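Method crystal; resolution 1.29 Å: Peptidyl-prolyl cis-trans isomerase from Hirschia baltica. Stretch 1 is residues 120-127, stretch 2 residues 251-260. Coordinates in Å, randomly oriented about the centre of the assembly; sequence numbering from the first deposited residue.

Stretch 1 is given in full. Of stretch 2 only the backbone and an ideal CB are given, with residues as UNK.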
ATOM      1  N   TYR A 120       5.677 -17.604  -5.867  1.00 10.55           N
ATOM      2  CA  TYR A 120       6.785 -16.694  -6.074  1.00  9.96           C
ATOM      3  C   TYR A 120       6.265 -15.301  -5.824  1.00  9.46           C
ATOM      4  O   TYR A 120       5.054 -15.096  -5.729  1.00  8.84           O
ATOM      5  CB  TYR A 120       7.390 -16.835  -7.483  1.00 11.68           C
ATOM      6  CG  TYR A 120       6.517 -16.348  -8.606  1.00 15.60           C
ATOM      7  CD1 TYR A 120       5.572 -17.177  -9.202  1.00 15.03           C
ATOM      8  CD2 TYR A 120       6.659 -15.056  -9.100  1.00 15.29           C
ATOM      9  CE1 TYR A 120       4.778 -16.709 -10.246  1.00 14.67           C
ATOM     10  CE2 TYR A 120       5.870 -14.580 -10.129  1.00 14.82           C
ATOM     11  CZ  TYR A 120       4.926 -15.398 -10.699  1.00 15.17           C
ATOM     12  OH  TYR A 120       4.149 -14.919 -11.736  1.00 14.44           O
ATOM     13  N   THR A 121       7.203 -14.367  -5.731  1.00  9.85           N
ATOM     14  CA  THR A 121       6.874 -12.979  -5.538  1.00 10.23           C
ATOM     15  C   THR A 121       7.434 -12.141  -6.675  1.00 12.14           C
ATOM     16  O   THR A 121       8.374 -12.516  -7.385  1.00 11.02           O
ATOM     17  CB  THR A 121       7.428 -12.422  -4.225  1.00  9.59           C
ATOM     18  OG1 THR A 121       8.857 -12.389  -4.280  1.00 16.61           O
ATOM     19  CG2 THR A 121       6.966 -13.233  -3.008  1.00 14.35           C
ATOM     20  N   GLY A 122       6.855 -10.972  -6.830  1.00 11.07           N
ATOM     21  CA  GLY A 122       7.301 -10.043  -7.843  1.00 11.06           C
ATOM     22  C   GLY A 122       6.565  -8.751  -7.623  1.00  9.06           C
ATOM     23  O   GLY A 122       6.022  -8.505  -6.538  1.00 11.60           O
ATOM     24  N   PHE A 123       6.583  -7.910  -8.643  1.00  9.37           N
ATOM     25  CA  PHE A 123       5.997  -6.578  -8.552  1.00  9.62           C
ATOM     26  C   PHE A 123       5.005  -6.331  -9.663  1.00 10.01           C
ATOM     27  O   PHE A 123       5.205  -6.759 -10.808  1.00 11.21           O
ATOM     28  CB  PHE A 123       7.074  -5.504  -8.624  1.00 10.00           C
ATOM     29  CG  PHE A 123       8.086  -5.544  -7.503  1.00 10.43           C
ATOM     30  CD1 PHE A 123       7.860  -4.876  -6.313  1.00 10.99           C
ATOM     31  CD2 PHE A 123       9.276  -6.231  -7.662  1.00 10.77           C
ATOM     32  CE1 PHE A 123       8.811  -4.894  -5.292  1.00 13.76           C
ATOM     33  CE2 PHE A 123      10.231  -6.254  -6.647  1.00 11.61           C
ATOM     34  CZ  PHE A 123       9.995  -5.581  -5.469  1.00 13.65           C
ATOM     35  N   TYR A 124       3.962  -5.583  -9.332  1.00  9.03           N
ATOM     36  CA  TYR A 124       3.033  -5.081 -10.320  1.00  9.91           C
ATOM     37  C   TYR A 124       2.675  -3.663  -9.932  1.00  9.41           C
ATOM     38  O   TYR A 124       2.169  -3.437  -8.829  1.00  8.93           O
ATOM     39  CB  TYR A 124       1.768  -5.923 -10.401  1.00  9.67           C
ATOM     40  CG  TYR A 124       0.696  -5.293 -11.257  1.00 14.49           C
ATOM     41  CD1 TYR A 124       0.803  -5.260 -12.634  1.00 17.31           C
ATOM     42  CD2 TYR A 124      -0.415  -4.718 -10.680  1.00 16.86           C
ATOM     43  CE1 TYR A 124      -0.179  -4.669 -13.409  1.00 16.87           C
ATOM     44  CE2 TYR A 124      -1.402  -4.122 -11.440  1.00 16.63           C
ATOM     45  CZ  TYR A 124      -1.281  -4.100 -12.800  1.00 18.82           C
ATOM     46  OH  TYR A 124      -2.267  -3.503 -13.562  1.00 23.48           O
ATOM     47  N   ASN A 125       2.935  -2.712 -10.817  1.00 10.15           N
ATOM     48  CA  ASN A 125       2.610  -1.308 -10.561  1.00 10.45           C
ATOM     49  C   ASN A 125       3.195  -0.817  -9.256  1.00 10.17           C
ATOM     50  O   ASN A 125       2.615   0.030  -8.575  1.00 11.53           O
ATOM     51  CB  ASN A 125       1.095  -1.121 -10.571  1.00 10.26           C
ATOM     52  CG  ASN A 125       0.569  -0.833 -11.947  1.00 15.94           C
ATOM     53  OD1 ASN A 125       1.290  -0.944 -12.932  1.00 16.24           O
ATOM     54  ND2 ASN A 125      -0.694  -0.445 -12.023  1.00 21.79           N
ATOM     55  N   GLY A 126       4.363  -1.335  -8.914  1.00 10.19           N
ATOM     56  CA  GLY A 126       5.062  -0.908  -7.719  1.00 10.11           C
ATOM     57  C   GLY A 126       4.571  -1.567  -6.448  1.00 11.57           C
ATOM     58  O   GLY A 126       5.102  -1.294  -5.366  1.00 11.59           O
ATOM     59  N   PHE A 127       3.545  -2.407  -6.555  1.00  9.23           N
ATOM     60  CA  PHE A 127       3.050  -3.153  -5.409  1.00  8.13           C
ATOM     61  C   PHE A 127       3.736  -4.502  -5.353  1.00  8.07           C
ATOM     62  O   PHE A 127       3.921  -5.149  -6.392  1.00  8.57           O
ATOM     63  CB  PHE A 127       1.539  -3.356  -5.481  1.00  9.12           C
ATOM     64  CG  PHE A 127       0.748  -2.062  -5.513  1.00  8.09           C
ATOM     65  CD1 PHE A 127       0.543  -1.329  -4.356  1.00  8.98           C
ATOM     66  CD2 PHE A 127       0.211  -1.565  -6.695  1.00  9.61           C
ATOM     67  CE1 PHE A 127      -0.179  -0.143  -4.366  1.00 10.66           C
ATOM     68  CE2 PHE A 127      -0.510  -0.365  -6.694  1.00 11.24           C
ATOM     69  CZ  PHE A 127      -0.703   0.325  -5.535  1.00 10.24           C
ATOM     70  N   UNK A 251      17.119 -11.568  -3.429  1.00 21.17           N
ATOM     71  CA  UNK A 251      16.217 -11.106  -2.381  1.00 24.47           C
ATOM     72  C   UNK A 251      14.758 -11.341  -2.717  1.00 20.86           C
ATOM     73  O   UNK A 251      14.342 -11.215  -3.858  1.00 23.80           O
ATOM     74  CB  UNK A 251      16.445  -9.617  -2.115  1.00 24.47           C
ATOM     75  N   UNK A 252      13.980 -11.668  -1.697  1.00 30.08           N
ATOM     76  CA  UNK A 252      12.542 -11.753  -1.838  1.00 24.76           C
ATOM     77  C   UNK A 252      11.985 -10.327  -1.878  1.00 21.25           C
ATOM     78  O   UNK A 252      12.668  -9.376  -1.487  1.00 24.09           O
ATOM     79  CB  UNK A 252      11.921 -12.566  -0.700  1.00 24.76           C
ATOM     80  N   UNK A 253      10.749 -10.184  -2.341  1.00 21.76           N
ATOM     81  CA  UNK A 253      10.146  -8.880  -2.551  1.00 19.70           C
ATOM     82  C   UNK A 253      10.197  -8.016  -1.283  1.00 16.06           C
ATOM     83  O   UNK A 253      10.418  -6.823  -1.356  1.00 17.30           O
ATOM     84  CB  UNK A 253       8.698  -9.047  -3.016  1.00 19.70           C
ATOM     85  N   UNK A 254      10.040  -8.618  -0.118  1.00 14.39           N
ATOM     86  CA  UNK A 254      10.015  -7.831   1.109  1.00 17.24           C
ATOM     87  C   UNK A 254      11.405  -7.504   1.654  1.00 22.36           C
ATOM     88  O   UNK A 254      11.525  -6.711   2.573  1.00 20.76           O
ATOM     89  CB  UNK A 254       9.215  -8.579   2.177  1.00 17.24           C
ATOM     90  N   UNK A 255      12.453  -8.092   1.086  1.00 18.84           N
ATOM     91  CA  UNK A 255      13.818  -7.770   1.514  1.00 20.28           C
ATOM     92  C   UNK A 255      14.453  -6.688   0.632  1.00 18.01           C
ATOM     93  O   UNK A 255      15.499  -6.134   0.960  1.00 22.41           O
ATOM     94  CB  UNK A 255      14.685  -9.031   1.493  1.00 20.28           C
ATOM     95  N   UNK A 256      13.796  -6.377  -0.476  1.00 15.10           N
ATOM     96  CA  UNK A 256      14.187  -5.254  -1.311  1.00 13.96           C
ATOM     97  C   UNK A 256      13.605  -3.963  -0.738  1.00 12.59           C
ATOM     98  O   UNK A 256      12.628  -3.998   0.004  1.00 14.00           O
ATOM     99  CB  UNK A 256      13.726  -5.464  -2.755  1.00 13.96           C
ATOM    100  N   UNK A 257      14.181  -2.816  -1.106  1.00 12.64           N
ATOM    101  CA  UNK A 257      13.469  -1.576  -0.820  1.00 12.18           C
ATOM    102  C   UNK A 257      12.159  -1.566  -1.580  1.00  9.64           C
ATOM    103  O   UNK A 257      11.944  -2.378  -2.475  1.00 13.23           O
ATOM    104  CB  UNK A 257      14.316  -0.355  -1.186  1.00 12.18           C
ATOM    105  N   UNK A 258      11.290  -0.629  -1.261  1.00  9.37           N
ATOM    106  CA  UNK A 258      10.107  -0.458  -2.068  1.00  8.68           C
ATOM    107  C   UNK A 258      10.498   0.013  -3.462  1.00 10.14           C
ATOM    108  O   UNK A 258      11.564   0.591  -3.668  1.00  9.53           O
ATOM    109  CB  UNK A 258       9.141   0.529  -1.409  1.00  8.68           C
ATOM    110  N   UNK A 259       9.608  -0.214  -4.413  1.00  7.57           N
ATOM    111  CA  UNK A 259       9.779   0.297  -5.757  1.00  7.35           C
ATOM    112  C   UNK A 259      10.005   1.789  -5.668  1.00  7.81           C
ATOM    113  O   UNK A 259       9.231   2.477  -5.036  1.00  7.93           O
ATOM    114  CB  UNK A 259       8.573  -0.030  -6.640  1.00  7.35           C
ATOM    115  N   UNK A 260      11.071   2.302  -6.303  1.00  7.51           N
ATOM    116  CA  UNK A 260      11.292   3.744  -6.204  1.00  7.56           C
ATOM    117  C   UNK A 260      10.062   4.534  -6.586  1.00  7.60           C
ATOM    118  O   UNK A 260       9.452   4.322  -7.634  1.00  8.08           O
ATOM    119  CB  UNK A 260      12.467   4.164  -7.090  1.00  7.56           C
TER

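Position 251 has its ideal CB beyond 5.5 Å of stretch 1, so stretch 1 sets no demand. Many side chains would suit. It is Lys-251, extended from an m chi1.

At 252 the CA-to-CB bond points sideways, and the ideal CB lies 4.7 Å from Thr-121 OG1. That hydroxyl can donate or accept, so a short polar side chain such as Asp, Asn or Ser would suit. The residue is Asp-252. With chi1 in t, its carboxylate reaches Thr-121, whose OG1 donates a hydrogen bond to Asp-252 OD1 at 2.6 Å. OD1 also accepts a weak bond from the backbone N of the next residue. Water 1 accepts from Thr-121 N at 3.1 Å and donates weakly to Asp-252 OD1 at 3.4 Å, a second link between the same residues. The backbone O of Asp-252 accepts from N of 255 at 2.9 Å, which helps to hold the turn.

Position 253 points toward stretch 1. Its ideal CB is 3.6 Å from Thr-121 OG1 and 4.4 Å from Phe-123 CZ. The backbone angles are helical. A compact apolar side chain such as Val, Ile or Leu could meet the ring. The residue is Val-253. Its CG2 sits over one face of the Phe-123 ring, 3.7 Å from the centroid, a CH-pi contact. Val-253 CG2 also lies 3.7 Å from Gly-122 O.

Position 254 points away, and stretch 1 does not restrict the choice. It is Cys-254, covalently bonded to a group elsewhere in the structure. Position 255 is out of reach, so many residues would fit. It is Ser-255.

Position 256 points toward stretch 1, with its ideal CB 4.6 Å from Phe-123 CZ. An apolar side chain such as Leu, Ile or Met would suit. Leu-256 puts CD1 at the ring edge, 3.8 Å from Phe-123 CZ.

Positions 257 and 258 point sideways, with no close partner in stretch 1. A phi of -63° at 257 is compatible with proline, though not specific to it. They are Pro-257 and Gln-258.

Position 259 points toward the type I' turn. Its ideal CB is 3.8 Å from Gly-126 CA and 4.9 Å from Phe-123 CD1. A small side chain, such as Ala, Ser, Thr or Val, would suit this close approach. Thr-259 brings OG1 to 3.5 Å from Gly-126 CA and 3.6 Å from Phe-123 CD1. Water 2 donates to Gly-126 O at 2.5 Å and accepts from Thr-259 N at 2.8 Å, joining the two backbones.

Position 260 is out of reach. Its phi of -52° allows proline among others, and it is Pro-260.

Stretch 2 251-260: KDVCSLPQTP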
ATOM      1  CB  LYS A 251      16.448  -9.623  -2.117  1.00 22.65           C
ATOM      2  CG  LYS A 251      17.782  -9.343  -1.459  1.00 24.30           C
ATOM      3  CD  LYS A 251      18.025  -7.859  -1.346  1.00 28.68           C
ATOM      4  CE  LYS A 251      19.348  -7.567  -0.662  1.00 30.45           C
ATOM      5  NZ  LYS A 251      19.657  -6.114  -0.682  1.00 25.39           N
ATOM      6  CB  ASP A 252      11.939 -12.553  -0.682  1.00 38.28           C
ATOM      7  CG  ASP A 252      10.491 -12.917  -0.918  1.00 36.56           C
ATOM      8  OD1 ASP A 252      10.109 -13.076  -2.095  1.00 39.53           O
ATOM      9  OD2 ASP A 252       9.740 -13.046   0.070  1.00 46.35           O
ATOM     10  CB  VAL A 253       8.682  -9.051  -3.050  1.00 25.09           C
ATOM     11  CG1 VAL A 253       7.761  -9.598  -1.957  1.00 21.00           C
ATOM     12  CG2 VAL A 253       8.152  -7.776  -3.601  1.00 23.63           C
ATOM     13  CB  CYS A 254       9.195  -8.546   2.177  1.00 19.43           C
ATOM     14  SG  CYS A 254       7.423  -8.618   1.796  1.00 18.95           S
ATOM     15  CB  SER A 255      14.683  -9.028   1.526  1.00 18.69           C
ATOM     16  OG  SER A 255      14.326  -9.849   2.623  1.00 23.60           O
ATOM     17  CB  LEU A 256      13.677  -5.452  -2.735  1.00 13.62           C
ATOM     18  CG  LEU A 256      14.365  -6.537  -3.543  1.00 13.65           C
ATOM     19  CD1 LEU A 256      13.494  -6.942  -4.723  1.00 17.60           C
ATOM     20  CD2 LEU A 256      15.719  -6.040  -4.035  1.00 18.62           C
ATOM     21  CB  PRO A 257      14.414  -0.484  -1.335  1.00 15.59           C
ATOM     22  CG  PRO A 257      15.705  -1.163  -1.669  1.00 14.06           C
ATOM     23  CD  PRO A 257      15.382  -2.597  -1.925  1.00 13.42           C
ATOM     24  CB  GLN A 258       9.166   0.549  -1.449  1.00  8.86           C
ATOM     25  CG  GLN A 258       8.671   0.165  -0.096  1.00 10.31           C
ATOM     26  CD  GLN A 258       7.420   0.923   0.247  1.00 10.48           C
ATOM     27  OE1 GLN A 258       6.310   0.490  -0.095  1.00 12.25           O
ATOM     28  NE2 GLN A 258       7.577   2.082   0.859  1.00 13.31           N
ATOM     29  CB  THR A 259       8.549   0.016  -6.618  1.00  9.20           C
ATOM     30  OG1 THR A 259       8.404  -1.396  -6.793  1.00  8.86           O
ATOM     31  CG2 THR A 259       8.684   0.688  -7.982  1.00  7.40           C
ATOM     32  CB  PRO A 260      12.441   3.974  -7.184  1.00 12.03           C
ATOM     33  CG  PRO A 260      13.249   2.721  -7.073  1.00  8.98           C
ATOM     34  CD  PRO A 260      12.197   1.639  -6.980  1.00  8.46           C
TER
HETATM   35  O   HOH W   1      10.141 -14.884  -5.017  1.00 22.89           O
HETATM   36  O   HOH W   2       7.264  -1.778  -4.126  1.00 12.34           O
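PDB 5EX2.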